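MIP07328p (Drosophila melanogaster, PDB 6FKK) is a semaphorin, seen here in its sema and plexin-repeat region, that probably acts as a repulsive axon guidance cue by binding semaphorin receptors. Local coordinates at residues N152-T166 with D196-F209. Residues are numbered along the deposited sequence; the frame is centred on the assembly and turned at random.
Sequences NSTYAFADGHLYSAT and DFVGAIERNGYVLF. With NAG (2-acetamido-2-deoxy-beta-D-glucopyranose), chain E.
Strand 154-158 of one hairpin runs nearly parallel to strand 196-203 of the next, with axes 5.5 Å apart and 11° between their directions. The two antiparallel hairpins belong to successive blades of the sema domain, a beta-propeller, so this is face-to-face packing between two blades. Each hairpin closes in a type I' turn, Ala158 to His161 and Arg203 to Tyr206. One backbone hydrogen bond crosses between them, from Phe197 N to Asn152 O (2.7 Å), bent to 138° at the hydrogen. Asn152 also carries an N-linked NAG on ND2, next to Asp196.

Small side chains let strands 154-158 and 196-203 come close. Ala156 CB meets Ala200 CB at 3.7 Å. Beside them Thr154 lays CG2 against Gly199, 3.5 Å from its C. Val198 and Gly199 form a classic beta bulge opposite Phe210.

Two methyl groups sit over aromatic faces. Ala165 CB lies 3.5 Å from the centroid of the Phe197 ring, almost on its normal. Asn152 O comes to the edge of that ring, and Phe211 meets it from within its own sheet. The roles are reversed at Val207 CG2, which makes a CH-pi contact over the centre of the Tyr163 ring. With CG1 anti to the backbone N (chi1 178°), Val207 leaves CG2 to cover that face. Phe209 reaches between these two pairs, its CZ 3.8 Å from Tyr163 CB. Ile177 of strand 175-178 touches Ala165, Phe197 and Phe209.

At the turn end Glu202 extends along Ala158, with its CD 3.5 Å from Ala158 CB. Its carboxylate stands nearly perpendicular to that of Asp159, which is poorly ordered. Lys234 NZ forms salt bridges with both acids, at Glu202 OE2 and Asp159 OD2.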
loop_
_atom_site.group_PDB
_atom_site.type_symbol
_atom_site.label_atom_id
_atom_site.label_comp_id
_atom_site.label_asym_id
_atom_site.label_seq_id
_atom_site.Cartn_x
_atom_site.Cartn_y
_atom_site.Cartn_z
ATOM N N ASN A 152 -5.971 3.628 -9.817
ATOM C CA ASN A 152 -6.524 2.281 -9.837
ATOM C C ASN A 152 -5.486 1.218 -10.176
ATOM O O ASN A 152 -5.798 0.025 -10.093
ATOM C CB ASN A 152 -7.678 2.193 -10.849
ATOM C CG ASN A 152 -7.214 2.431 -12.276
ATOM O OD1 ASN A 152 -6.188 3.075 -12.495
ATOM N ND2 ASN A 152 -7.955 1.915 -13.258
ATOM N N SER A 153 -4.268 1.616 -10.549
ATOM C CA SER A 153 -3.270 0.701 -11.084
ATOM C C SER A 153 -1.932 0.905 -10.388
ATOM O O SER A 153 -1.637 1.989 -9.876
ATOM C CB SER A 153 -3.106 0.893 -12.600
ATOM O OG SER A 153 -2.704 2.216 -12.910
ATOM N N THR A 154 -1.116 -0.152 -10.384
ATOM C CA THR A 154 0.173 -0.150 -9.705
ATOM C C THR A 154 1.187 -0.911 -10.553
ATOM O O THR A 154 0.861 -1.454 -11.614
ATOM C CB THR A 154 0.062 -0.763 -8.303
ATOM O OG1 THR A 154 1.277 -0.529 -7.579
ATOM C CG2 THR A 154 -0.186 -2.263 -8.397
ATOM N N TYR A 155 2.430 -0.954 -10.077
ATOM C CA TYR A 155 3.499 -1.631 -10.800
ATOM C C TYR A 155 4.602 -1.996 -9.818
ATOM O O TYR A 155 4.580 -1.605 -8.649
ATOM C CB TYR A 155 4.051 -0.757 -11.932
ATOM C CG TYR A 155 4.876 0.416 -11.449
ATOM C CD1 TYR A 155 4.270 1.596 -11.041
ATOM C CD2 TYR A 155 6.263 0.344 -11.401
ATOM C CE1 TYR A 155 5.020 2.670 -10.598
ATOM C CE2 TYR A 155 7.022 1.414 -10.960
ATOM C CZ TYR A 155 6.396 2.574 -10.560
ATOM O OH TYR A 155 7.147 3.642 -10.119
ATOM N N ALA A 156 5.584 -2.743 -10.322
ATOM C CA ALA A 156 6.740 -3.136 -9.526
ATOM C C ALA A 156 7.853 -3.574 -10.465
ATOM O O ALA A 156 7.632 -4.426 -11.332
ATOM C CB ALA A 156 6.387 -4.262 -8.550
ATOM N N PHE A 157 9.039 -2.993 -10.293
ATOM C CA PHE A 157 10.205 -3.311 -11.113
ATOM C C PHE A 157 11.062 -4.319 -10.355
ATOM O O PHE A 157 11.725 -3.968 -9.375
ATOM C CB PHE A 157 10.994 -2.046 -11.441
ATOM C CG PHE A 157 11.999 -2.223 -12.545
ATOM C CD1 PHE A 157 11.611 -2.134 -13.871
ATOM C CD2 PHE A 157 13.332 -2.467 -12.257
ATOM C CE1 PHE A 157 12.533 -2.292 -14.891
ATOM C CE2 PHE A 157 14.259 -2.624 -13.271
ATOM C CZ PHE A 157 13.858 -2.537 -14.589
ATOM N N ALA A 158 11.052 -5.571 -10.814
ATOM C CA ALA A 158 11.720 -6.667 -10.124
ATOM C C ALA A 158 12.648 -7.399 -11.083
ATOM O O ALA A 158 12.218 -7.843 -12.152
ATOM C CB ALA A 158 10.700 -7.644 -9.530
ATOM N N ASP A 159 13.918 -7.527 -10.685
ATOM C CA ASP A 159 14.928 -8.272 -11.441
ATOM C C ASP A 159 15.006 -7.805 -12.893
ATOM O O ASP A 159 15.120 -8.608 -13.823
ATOM C CB ASP A 159 14.674 -9.776 -11.366
ATOM C CG ASP A 159 15.114 -10.375 -10.044
ATOM O OD1 ASP A 159 15.486 -9.604 -9.134
ATOM O OD2 ASP A 159 15.095 -11.617 -9.921
ATOM N N GLY A 160 14.941 -6.487 -13.088
ATOM C CA GLY A 160 15.127 -5.883 -14.389
ATOM C C GLY A 160 13.914 -5.861 -15.295
ATOM O O GLY A 160 14.046 -5.468 -16.461
ATOM N N HIS A 161 12.743 -6.267 -14.812
ATOM C CA HIS A 161 11.532 -6.266 -15.618
ATOM C C HIS A 161 10.433 -5.501 -14.894
ATOM O O HIS A 161 10.430 -5.386 -13.667
ATOM C CB HIS A 161 11.060 -7.691 -15.939
ATOM C CG HIS A 161 11.987 -8.440 -16.845
ATOM N ND1 HIS A 161 11.869 -8.412 -18.217
ATOM C CD2 HIS A 161 13.049 -9.234 -16.575
ATOM C CE1 HIS A 161 12.818 -9.159 -18.754
ATOM N NE2 HIS A 161 13.548 -9.669 -17.779
ATOM N N LEU A 162 9.492 -4.978 -15.678
ATOM C CA LEU A 162 8.382 -4.190 -15.158
ATOM C C LEU A 162 7.140 -5.069 -15.069
ATOM O O LEU A 162 6.652 -5.566 -16.090
ATOM C CB LEU A 162 8.118 -2.974 -16.046
ATOM C CG LEU A 162 6.950 -2.075 -15.637
ATOM C CD1 LEU A 162 7.168 -1.526 -14.241
ATOM C CD2 LEU A 162 6.772 -0.945 -16.636
ATOM N N TYR A 163 6.635 -5.258 -13.853
ATOM C CA TYR A 163 5.423 -6.038 -13.607
ATOM C C TYR A 163 4.277 -5.055 -13.400
ATOM O O TYR A 163 4.119 -4.486 -12.316
ATOM C CB TYR A 163 5.606 -6.967 -12.412
ATOM C CG TYR A 163 6.546 -8.117 -12.690
ATOM C CD1 TYR A 163 7.922 -7.932 -12.679
ATOM C CD2 TYR A 163 6.059 -9.386 -12.975
ATOM C CE1 TYR A 163 8.787 -8.976 -12.941
ATOM C CE2 TYR A 163 6.918 -10.439 -13.236
ATOM C CZ TYR A 163 8.280 -10.227 -13.220
ATOM O OH TYR A 163 9.143 -11.265 -13.482
ATOM N N SER A 164 3.480 -4.855 -14.445
ATOM C CA SER A 164 2.436 -3.840 -14.449
ATOM C C SER A 164 1.063 -4.475 -14.266
ATOM O O SER A 164 0.800 -5.573 -14.767
ATOM C CB SER A 164 2.465 -3.041 -15.753
ATOM O OG SER A 164 1.467 -2.034 -15.761
ATOM N N ALA A 165 0.193 -3.772 -13.543
ATOM C CA ALA A 165 -1.202 -4.164 -13.365
ATOM C C ALA A 165 -2.066 -2.946 -13.670
ATOM O O ALA A 165 -2.104 -2.002 -12.878
ATOM C CB ALA A 165 -1.465 -4.673 -11.952
ATOM N N THR A 166 -2.759 -2.963 -14.808
ATOM C CA THR A 166 -3.518 -1.795 -15.238
ATOM C C THR A 166 -4.580 -2.251 -16.239
ATOM O O THR A 166 -5.024 -3.403 -16.196
ATOM C CB THR A 166 -2.552 -0.731 -15.798
ATOM O OG1 THR A 166 -3.295 0.364 -16.354
ATOM C CG2 THR A 166 -1.653 -1.334 -16.864
ATOM N N ASP A 196 -9.451 -3.039 -8.903
ATOM C CA ASP A 196 -8.785 -1.775 -8.606
ATOM C C ASP A 196 -7.544 -2.107 -7.790
ATOM O O ASP A 196 -7.653 -2.524 -6.632
ATOM C CB ASP A 196 -9.707 -0.816 -7.850
ATOM C CG ASP A 196 -10.883 -0.345 -8.688
ATOM O OD1 ASP A 196 -10.997 -0.763 -9.859
ATOM O OD2 ASP A 196 -11.697 0.448 -8.171
ATOM N N PHE A 197 -6.372 -1.937 -8.393
ATOM C CA PHE A 197 -5.127 -2.336 -7.754
ATOM C C PHE A 197 -4.649 -1.271 -6.775
ATOM O O PHE A 197 -4.827 -0.069 -6.992
ATOM C CB PHE A 197 -4.050 -2.605 -8.805
ATOM C CG PHE A 197 -4.410 -3.695 -9.773
ATOM C CD1 PHE A 197 -4.120 -5.018 -9.485
ATOM C CD2 PHE A 197 -5.044 -3.398 -10.969
ATOM C CE1 PHE A 197 -4.452 -6.025 -10.371
ATOM C CE2 PHE A 197 -5.378 -4.401 -11.860
ATOM C CZ PHE A 197 -5.082 -5.716 -11.560
ATOM N N VAL A 198 -4.034 -1.728 -5.685
ATOM C CA VAL A 198 -3.555 -0.840 -4.632
ATOM C C VAL A 198 -2.067 -0.991 -4.355
ATOM O O VAL A 198 -1.513 -0.176 -3.601
ATOM C CB VAL A 198 -4.350 -1.032 -3.321
ATOM C CG1 VAL A 198 -5.849 -0.938 -3.575
ATOM C CG2 VAL A 198 -3.987 -2.354 -2.666
ATOM N N GLY A 199 -1.398 -1.993 -4.919
ATOM C CA GLY A 199 0.026 -2.143 -4.683
ATOM C C GLY A 199 0.638 -3.418 -5.225
ATOM O O GLY A 199 -0.070 -4.383 -5.530
ATOM N N ALA A 200 1.964 -3.430 -5.345
ATOM C CA ALA A 200 2.699 -4.588 -5.830
ATOM C C ALA A 200 4.020 -4.678 -5.083
ATOM O O ALA A 200 4.756 -3.691 -5.003
ATOM C CB ALA A 200 2.944 -4.501 -7.341
ATOM N N ILE A 201 4.315 -5.855 -4.530
ATOM C CA ILE A 201 5.521 -6.074 -3.740
ATOM C C ILE A 201 6.264 -7.279 -4.296
ATOM O O ILE A 201 5.656 -8.322 -4.562
ATOM C CB ILE A 201 5.205 -6.294 -2.248
ATOM C CG1 ILE A 201 4.246 -5.223 -1.719
ATOM C CG2 ILE A 201 6.491 -6.288 -1.448
ATOM C CD1 ILE A 201 4.877 -3.859 -1.557
ATOM N N GLU A 202 7.578 -7.140 -4.457
ATOM C CA GLU A 202 8.444 -8.251 -4.825
ATOM C C GLU A 202 8.900 -8.981 -3.568
ATOM O O GLU A 202 9.242 -8.350 -2.563
ATOM C CB GLU A 202 9.657 -7.743 -5.610
ATOM C CG GLU A 202 10.686 -8.811 -5.953
ATOM C CD GLU A 202 12.025 -8.222 -6.360
ATOM O OE1 GLU A 202 12.170 -6.981 -6.316
ATOM O OE2 GLU A 202 12.935 -8.999 -6.722
ATOM N N ARG A 203 8.906 -10.313 -3.626
ATOM C CA ARG A 203 9.276 -11.105 -2.454
ATOM C C ARG A 203 9.615 -12.528 -2.872
ATOM O O ARG A 203 8.770 -13.217 -3.455
ATOM C CB ARG A 203 8.145 -11.109 -1.427
ATOM C CG ARG A 203 8.423 -11.944 -0.188
ATOM C CD ARG A 203 9.376 -11.241 0.762
ATOM N NE ARG A 203 9.489 -11.952 2.032
ATOM C CZ ARG A 203 10.036 -11.438 3.128
ATOM N NH1 ARG A 203 10.519 -10.203 3.112
ATOM N NH2 ARG A 203 10.096 -12.157 4.241
ATOM N N ASN A 204 10.845 -12.956 -2.574
ATOM C CA ASN A 204 11.249 -14.365 -2.610
ATOM C C ASN A 204 10.960 -15.016 -3.962
ATOM O O ASN A 204 10.400 -16.111 -4.046
ATOM C CB ASN A 204 10.579 -15.148 -1.478
ATOM C CG ASN A 204 11.097 -14.755 -0.109
ATOM O OD1 ASN A 204 12.227 -14.288 0.030
ATOM N ND2 ASN A 204 10.272 -14.949 0.915
ATOM N N GLY A 205 11.358 -14.337 -5.031
ATOM C CA GLY A 205 11.146 -14.868 -6.358
ATOM C C GLY A 205 9.741 -14.714 -6.893
ATOM O O GLY A 205 9.485 -15.108 -8.038
ATOM N N TYR A 206 8.823 -14.162 -6.106
ATOM C CA TYR A 206 7.471 -13.861 -6.550
ATOM C C TYR A 206 7.291 -12.354 -6.689
ATOM O O TYR A 206 8.099 -11.555 -6.204
ATOM C CB TYR A 206 6.424 -14.411 -5.571
ATOM C CG TYR A 206 6.507 -15.897 -5.312
ATOM C CD1 TYR A 206 5.948 -16.807 -6.199
ATOM C CD2 TYR A 206 7.125 -16.389 -4.169
ATOM C CE1 TYR A 206 6.014 -18.167 -5.964
ATOM C CE2 TYR A 206 7.198 -17.751 -3.924
ATOM C CZ TYR A 206 6.642 -18.634 -4.826
ATOM O OH TYR A 206 6.708 -19.988 -4.594
ATOM N N VAL A 207 6.214 -11.976 -7.367
ATOM C CA VAL A 207 5.709 -10.610 -7.359
ATOM C C VAL A 207 4.269 -10.674 -6.878
ATOM O O VAL A 207 3.429 -11.333 -7.502
ATOM C CB VAL A 207 5.803 -9.942 -8.739
ATOM C CG1 VAL A 207 5.208 -8.546 -8.684
ATOM C CG2 VAL A 207 7.249 -9.881 -9.198
ATOM N N LEU A 208 3.992 -10.014 -5.759
ATOM C CA LEU A 208 2.674 -10.022 -5.146
ATOM C C LEU A 208 1.910 -8.769 -5.550
ATOM O O LEU A 208 2.469 -7.671 -5.572
ATOM C CB LEU A 208 2.788 -10.098 -3.622
ATOM C CG LEU A 208 3.646 -11.234 -3.059
ATOM C CD1 LEU A 208 3.969 -10.983 -1.597
ATOM C CD2 LEU A 208 2.947 -12.572 -3.226
ATOM N N PHE A 209 0.631 -8.942 -5.877
ATOM C CA PHE A 209 -0.253 -7.838 -6.219
ATOM C C PHE A 209 -1.424 -7.806 -5.249
ATOM O O PHE A 209 -1.965 -8.853 -4.881
ATOM C CB PHE A 209 -0.774 -7.960 -7.657
ATOM C CG PHE A 209 0.304 -7.890 -8.700
ATOM C CD1 PHE A 209 0.990 -9.031 -9.080
ATOM C CD2 PHE A 209 0.628 -6.685 -9.301
ATOM C CE1 PHE A 209 1.981 -8.974 -10.037
ATOM C CE2 PHE A 209 1.619 -6.620 -10.260
ATOM C CZ PHE A 209 2.298 -7.766 -10.628
HETATM C C1 NAG E . -9.173 1.155 -13.138
HETATM C C2 NAG E . -10.257 1.915 -13.926
HETATM C C3 NAG E . -11.518 1.067 -14.102
HETATM C C4 NAG E . -11.177 -0.308 -14.657
HETATM C C5 NAG E . -10.140 -0.968 -13.761
HETATM C C6 NAG E . -9.712 -2.331 -14.256
HETATM C C7 NAG E . -11.154 3.304 -12.087
HETATM C C8 NAG E . -11.400 4.705 -11.615
HETATM N N2 NAG E . -10.576 3.187 -13.292
HETATM O O3 NAG E . -12.409 1.737 -14.988
HETATM O O4 NAG E . -12.345 -1.119 -14.709
HETATM O O5 NAG E . -8.966 -0.147 -13.718
HETATM O O6 NAG E . -10.798 -3.035 -14.842
HETATM O O7 NAG E . -11.463 2.329 -11.407
#